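Endoglucanase EG-II (Hypocrea jecorina, PDB 3QR3) probably hydrolyses internal beta-1,4-glucosidic bonds in cellulose, as an endo-1,4-beta-glucanase. Local coordinates at residues Tyr221-Ser224 with Asp225-Thr229; Ile277-Leu280 with Asn281-Asp285. All coordinates share one frame; numbering follows the deposited sequence.

Contact 1 (Tyr221-Ser224 with Asp225-Thr229)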
ATOM      1  N   TYR A 221       5.931 -11.226   2.579  1.00 16.61           N
ATOM      2  CA  TYR A 221       7.380 -11.119   2.648  1.00 18.79           C
ATOM      3  C   TYR A 221       8.037 -12.473   2.424  1.00 21.02           C
ATOM      4  O   TYR A 221       7.360 -13.500   2.314  1.00 17.72           O
ATOM      5  CB  TYR A 221       7.827 -10.449   3.965  1.00 17.27           C
ATOM      6  CG  TYR A 221       7.487  -8.984   3.933  1.00 20.36           C
ATOM      7  CD1 TYR A 221       8.276  -8.090   3.225  1.00 20.38           C
ATOM      8  CD2 TYR A 221       6.341  -8.505   4.541  1.00 19.88           C
ATOM      9  CE1 TYR A 221       7.956  -6.749   3.157  1.00 21.93           C
ATOM     10  CE2 TYR A 221       6.011  -7.168   4.476  1.00 23.96           C
ATOM     11  CZ  TYR A 221       6.819  -6.298   3.782  1.00 24.52           C
ATOM     12  OH  TYR A 221       6.498  -4.968   3.709  1.00 25.65           O
ATOM     13  N   LEU A 222       9.356 -12.467   2.310  1.00 16.65           N
ATOM     14  CA  LEU A 222      10.054 -13.647   1.819  1.00 22.07           C
ATOM     15  C   LEU A 222      11.017 -14.225   2.846  1.00 23.37           C
ATOM     16  O   LEU A 222      11.691 -15.215   2.574  1.00 25.27           O
ATOM     17  CB  LEU A 222      10.785 -13.341   0.506  1.00 20.30           C
ATOM     18  CG  LEU A 222       9.912 -13.204  -0.756  1.00 23.44           C
ATOM     19  CD1 LEU A 222       9.010 -11.963  -0.700  1.00 17.61           C
ATOM     20  CD2 LEU A 222      10.783 -13.168  -2.007  1.00 23.96           C
ATOM     21  N   ASP A 223      11.072 -13.618   4.026  1.00 21.22           N
ATOM     22  CA  ASP A 223      11.926 -14.143   5.080  1.00 24.86           C
ATOM     23  C   ASP A 223      11.219 -15.233   5.885  1.00 23.39           C
ATOM     24  O   ASP A 223      10.026 -15.484   5.698  1.00 26.43           O
ATOM     25  CB  ASP A 223      12.500 -13.030   5.971  1.00 23.57           C
ATOM     26  CG  ASP A 223      11.431 -12.153   6.602  1.00 28.76           C
ATOM     27  OD1 ASP A 223      10.249 -12.253   6.205  1.00 27.48           O
ATOM     28  OD2 ASP A 223      11.784 -11.353   7.505  1.00 27.89           O
ATOM     29  N   SER A 224      11.970 -15.881   6.772  1.00 23.13           N
ATOM     30  CA  SER A 224      11.501 -17.074   7.483  1.00 28.03           C
ATOM     31  C   SER A 224      10.192 -16.914   8.272  1.00 30.87           C
ATOM     32  O   SER A 224       9.437 -17.879   8.418  1.00 33.29           O
ATOM     33  CB  SER A 224      12.611 -17.610   8.397  1.00 31.78           C
ATOM     34  OG  SER A 224      13.089 -16.596   9.266  1.00 35.42           O
ATOM     35  N   ASP A 225       9.917 -15.714   8.781  1.00 29.44           N
ATOM     36  CA  ASP A 225       8.696 -15.493   9.562  1.00 24.67           C
ATOM     37  C   ASP A 225       7.717 -14.509   8.912  1.00 27.91           C
ATOM     38  O   ASP A 225       6.836 -13.970   9.581  1.00 25.61           O
ATOM     39  CB  ASP A 225       9.042 -15.011  10.969  1.00 33.65           C
ATOM     40  CG  ASP A 225       9.796 -13.700  10.961  1.00 32.81           C
ATOM     41  OD1 ASP A 225      10.118 -13.207   9.857  1.00 31.30           O
ATOM     42  OD2 ASP A 225      10.073 -13.165  12.057  1.00 36.70           O
ATOM     43  N   ASN A 226       7.875 -14.271   7.613  1.00 25.83           N
ATOM     44  CA  ASN A 226       6.954 -13.404   6.880  1.00 18.10           C
ATOM     45  C   ASN A 226       6.810 -12.010   7.480  1.00 24.39           C
ATOM     46  O   ASN A 226       5.727 -11.435   7.462  1.00 25.98           O
ATOM     47  CB  ASN A 226       5.577 -14.065   6.765  1.00 19.83           C
ATOM     48  CG  ASN A 226       4.672 -13.351   5.779  1.00 23.32           C
ATOM     49  OD1 ASN A 226       5.092 -13.000   4.671  1.00 21.58           O
ATOM     50  ND2 ASN A 226       3.424 -13.136   6.171  1.00 24.40           N
ATOM     51  N   SER A 227       7.906 -11.475   8.014  1.00 23.47           N
ATOM     52  CA  SER A 227       7.879 -10.198   8.716  1.00 24.44           C
ATOM     53  C   SER A 227       8.570  -9.085   7.927  1.00 23.63           C
ATOM     54  O   SER A 227       8.418  -7.906   8.234  1.00 24.18           O
ATOM     55  CB  SER A 227       8.563 -10.337  10.081  1.00 27.90           C
ATOM     56  OG  SER A 227       9.964 -10.551   9.925  1.00 29.77           O
ATOM     57  N   GLY A 228       9.355  -9.464   6.925  1.00 21.65           N
ATOM     58  CA  GLY A 228      10.159  -8.494   6.200  1.00 22.02           C
ATOM     59  C   GLY A 228      11.199  -7.783   7.060  1.00 23.55           C
ATOM     60  O   GLY A 228      11.570  -6.644   6.770  1.00 21.56           O
ATOM     61  N   THR A 229      11.676  -8.448   8.113  1.00 19.90           N
ATOM     62  CA  THR A 229      12.667  -7.841   9.007  1.00 25.03           C
ATOM     63  C   THR A 229      14.064  -8.446   8.867  1.00 29.68           C
ATOM     64  O   THR A 229      15.012  -7.954   9.466  1.00 24.77           O
ATOM     65  CB  THR A 229      12.250  -7.923  10.502  1.00 25.90           C
ATOM     66  OG1 THR A 229      12.031  -9.289  10.866  1.00 28.88           O
ATOM     67  CG2 THR A 229      10.982  -7.119  10.763  1.00 23.72           C
TER
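One face of the Tyr221 ring is covered by the backbone of Gly228, whose CA lies 3.5 Å from Tyr221 CG and as near to CD1, while Ser227 O stands 4.3 Å above the ring plane, displaced toward the rim. A CB at position 228, which has a positive phi, would fall 2.6 Å from Tyr221 CD1, a clash that glycine avoids. The Asp223 carboxylate takes backbone N-H groups on the syn sides of both oxygens, yet out of its plane: Gly228 N reaches OD1 at 3.0 Å, and Thr229 N reaches OD2 at the same length. Ser227 N adds a weak bond to OD1, and His230 ND1 also bonds OD2. With chi1 at 56°, Asp223 CG sits between the backbone N and the carbonyl carbon, turning the carboxylate in over the chain that follows. An alanine in place of Asp223 would probably leave Gly228 N without its acceptor and His230 ND1 without its partner, with Thr229 N keeping Ser227 OG. The Asp225 carboxylate, its plane 77° from that of Asp223, brings OD1 within 3.4 Å of Asp223 OD2; the Ser227 hydroxyl donates to Asp225 OD1, which may ease the repulsion, and accepts from Thr229 N in an ST turn. Asn226 OD1 receives Tyr221 N at 2.9 Å. Asn226 N meets Asp223 O at 3.1 Å and 167°, closing a type I beta turn. Tyr221 OH bonds Glu260 near a bound sulfate, consistent with a loop beside the active-site end of a family 5 TIM barrel.

Contact 2 (Ile277-Leu280 with Asn281-Asp285)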
ATOM      1  N   ILE A 277       8.032 -12.658  -8.511  1.00 16.52           N
ATOM      2  CA  ILE A 277       7.566 -11.694  -9.497  1.00 16.73           C
ATOM      3  C   ILE A 277       7.222 -12.383 -10.812  1.00 21.79           C
ATOM      4  O   ILE A 277       6.243 -12.032 -11.472  1.00 18.08           O
ATOM      5  CB  ILE A 277       8.641 -10.622  -9.764  1.00 25.61           C
ATOM      6  CG1 ILE A 277       8.943  -9.856  -8.477  1.00 24.34           C
ATOM      7  CG2 ILE A 277       8.185  -9.656 -10.851  1.00 23.03           C
ATOM      8  CD1 ILE A 277       7.725  -9.224  -7.852  1.00 22.64           C
ATOM      9  N   GLN A 278       8.031 -13.364 -11.195  1.00 20.63           N
ATOM     10  CA  GLN A 278       7.779 -14.062 -12.442  1.00 23.96           C
ATOM     11  C   GLN A 278       6.418 -14.757 -12.380  1.00 19.92           C
ATOM     12  O   GLN A 278       5.655 -14.728 -13.346  1.00 20.90           O
ATOM     13  CB  GLN A 278       8.878 -15.076 -12.756  1.00 24.46           C
ATOM     14  CG  GLN A 278       8.602 -15.832 -14.053  1.00 29.91           C
ATOM     15  CD  GLN A 278       9.545 -17.000 -14.274  1.00 39.26           C
ATOM     16  OE1 GLN A 278       9.825 -17.372 -15.413  1.00 46.22           O
ATOM     17  NE2 GLN A 278      10.037 -17.588 -13.185  1.00 41.01           N
ATOM     18  N   TYR A 279       6.115 -15.366 -11.237  1.00 21.47           N
ATOM     19  CA  TYR A 279       4.844 -16.062 -11.086  1.00 19.98           C
ATOM     20  C   TYR A 279       3.668 -15.091 -11.138  1.00 21.14           C
ATOM     21  O   TYR A 279       2.620 -15.405 -11.705  1.00 19.12           O
ATOM     22  CB  TYR A 279       4.802 -16.920  -9.814  1.00 18.51           C
ATOM     23  CG  TYR A 279       3.542 -17.776  -9.756  1.00 21.44           C
ATOM     24  CD1 TYR A 279       3.461 -18.978 -10.456  1.00 23.46           C
ATOM     25  CD2 TYR A 279       2.430 -17.367  -9.024  1.00 19.36           C
ATOM     26  CE1 TYR A 279       2.306 -19.755 -10.423  1.00 24.32           C
ATOM     27  CE2 TYR A 279       1.268 -18.139  -8.980  1.00 25.87           C
ATOM     28  CZ  TYR A 279       1.217 -19.332  -9.687  1.00 24.88           C
ATOM     29  OH  TYR A 279       0.078 -20.093  -9.650  1.00 23.86           O
ATOM     30  N   LEU A 280       3.830 -13.913 -10.547  1.00 15.91           N
ATOM     31  CA  LEU A 280       2.776 -12.911 -10.622  1.00 17.21           C
ATOM     32  C   LEU A 280       2.580 -12.482 -12.069  1.00 20.61           C
ATOM     33  O   LEU A 280       1.448 -12.357 -12.545  1.00 21.33           O
ATOM     34  CB  LEU A 280       3.096 -11.700  -9.747  1.00 23.93           C
ATOM     35  CG  LEU A 280       3.200 -11.968  -8.244  1.00 23.52           C
ATOM     36  CD1 LEU A 280       3.540 -10.669  -7.507  1.00 20.14           C
ATOM     37  CD2 LEU A 280       1.923 -12.598  -7.714  1.00 16.26           C
ATOM     38  N   ASN A 281       3.683 -12.258 -12.771  1.00 19.39           N
ATOM     39  CA  ASN A 281       3.608 -11.865 -14.177  1.00 18.22           C
ATOM     40  C   ASN A 281       2.964 -12.938 -15.068  1.00 19.33           C
ATOM     41  O   ASN A 281       2.300 -12.610 -16.046  1.00 20.42           O
ATOM     42  CB  ASN A 281       4.990 -11.495 -14.709  1.00 18.58           C
ATOM     43  CG  ASN A 281       5.428 -10.098 -14.287  1.00 24.77           C
ATOM     44  OD1 ASN A 281       4.597  -9.208 -14.051  1.00 20.28           O
ATOM     45  ND2 ASN A 281       6.737  -9.895 -14.205  1.00 19.72           N
ATOM     46  N   GLN A 282       3.167 -14.208 -14.733  1.00 16.72           N
ATOM     47  CA  GLN A 282       2.534 -15.309 -15.477  1.00 20.62           C
ATOM     48  C   GLN A 282       1.079 -15.524 -15.087  1.00 25.71           C
ATOM     49  O   GLN A 282       0.398 -16.387 -15.659  1.00 23.61           O
ATOM     50  CB  GLN A 282       3.306 -16.608 -15.267  1.00 21.59           C
ATOM     51  CG  GLN A 282       4.690 -16.587 -15.911  1.00 26.11           C
ATOM     52  CD  GLN A 282       5.524 -17.798 -15.553  1.00 27.11           C
ATOM     53  OE1 GLN A 282       5.273 -18.468 -14.554  1.00 29.75           O
ATOM     54  NE2 GLN A 282       6.536 -18.073 -16.360  1.00 29.00           N
ATOM     55  N   ASN A 283       0.614 -14.757 -14.096  1.00 16.58           N
ATOM     56  CA  ASN A 283      -0.778 -14.813 -13.662  1.00 19.66           C
ATOM     57  C   ASN A 283      -1.380 -13.420 -13.604  1.00 21.71           C
ATOM     58  O   ASN A 283      -2.037 -13.051 -12.624  1.00 18.68           O
ATOM     59  CB  ASN A 283      -0.889 -15.500 -12.297  1.00 17.39           C
ATOM     60  CG  ASN A 283      -0.618 -16.991 -12.377  1.00 23.75           C
ATOM     61  OD1 ASN A 283      -1.545 -17.794 -12.544  1.00 20.68           O
ATOM     62  ND2 ASN A 283       0.658 -17.371 -12.280  1.00 18.33           N
ATOM     63  N   SER A 284      -1.148 -12.647 -14.662  1.00 20.29           N
ATOM     64  CA  SER A 284      -1.513 -11.233 -14.675  1.00 17.53           C
ATOM     65  C   SER A 284      -2.983 -11.020 -14.957  1.00 18.32           C
ATOM     66  O   SER A 284      -3.450  -9.885 -14.968  1.00 20.23           O
ATOM     67  CB  SER A 284      -0.680 -10.463 -15.711  1.00 22.61           C
ATOM     68  OG  SER A 284      -0.939 -10.933 -17.028  1.00 24.92           O
ATOM     69  N   ASP A 285      -3.714 -12.103 -15.204  1.00 21.11           N
ATOM     70  CA  ASP A 285      -5.166 -11.991 -15.317  1.00 25.92           C
ATOM     71  C   ASP A 285      -5.799 -11.764 -13.936  1.00 21.12           C
ATOM     72  O   ASP A 285      -6.787 -11.051 -13.807  1.00 23.12           O
ATOM     73  CB  ASP A 285      -5.784 -13.211 -16.025  1.00 23.26           C
ATOM     74  CG  ASP A 285      -5.568 -14.513 -15.268  1.00 25.92           C
ATOM     75  OD1 ASP A 285      -4.454 -14.744 -14.755  1.00 21.25           O
ATOM     76  OD2 ASP A 285      -6.518 -15.321 -15.205  1.00 26.43           O
TER
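Asn283 ND2 donates to Tyr279 O over 2.8 Å, nearly straight at 174°, and so its side chain binds a carbonyl in the last turn of helix 267-281, one of the outer helices of the TIM barrel. The acceptor lies almost in the amide plane of Asn283, and the donor is slightly tilted from the carbonyl plane of Tyr279. The other end of the amide is held too: OD1 accepts from Arg250 NH2, which fixes the rotation of the group. Around this bond the backbone changes its pattern. Asn281 N still reaches Ile277 O and Gln282 N still reaches Gln278 O, both at 2.9 Å and four residues back, whereas Asn283 N turns to Leu280 O, three residues back at 3.0 Å and from above the carbonyl plane. Asn281 takes its strongest polar partner elsewhere, its OD1 accepting from Val3 N, with Arg327 NH2 as a further donor; its side chain runs beside that of Ile277, with ND2 3.7 Å from Ile277 CG2. Gln278 and Gln282 cross at an angle on the surface, the Gln282 NE2 amide lying 3.8 Å from Gln278 CG without a hydrogen bond to Gln278 OE1. Inward, Leu280 packs on Phe242 of helix 238-251 and on Tyr287 and Tyr290 of strand 287-296, and Ile277 also leans on Tyr290. The ring of Tyr279 rests on Ile238 and Phe242. With its CG anti to the backbone N (chi1 -173°), that ring comes under the Asn283 amide, whose plane is turned 37° from it, and Asn283 ND2 stands 3.2 Å above the centre of the Tyr279 ring.

Overall arrangement
Followed from the N terminus, the chain leaves strand 214-219 and makes contact 1 within the loop that leads to helix 238-251; after strand 256-261 it enters helix 267-281, and contact 2 then turns it toward strand 287-296. The two are in series, neither nested nor crossed. Their centres lie 21 Å apart and their nearest atoms about 7 Å, so they do not touch. Helix 267-281 nevertheless links them: Leu222 in 221-224 packs on its Met273 and Gln276, while 277-280 lies in its last turn. Helix 238-251, following the first loop, reaches contact 2 through Phe242 and Arg250, so helices 238-251 and 267-281 meet on the outside of the barrel.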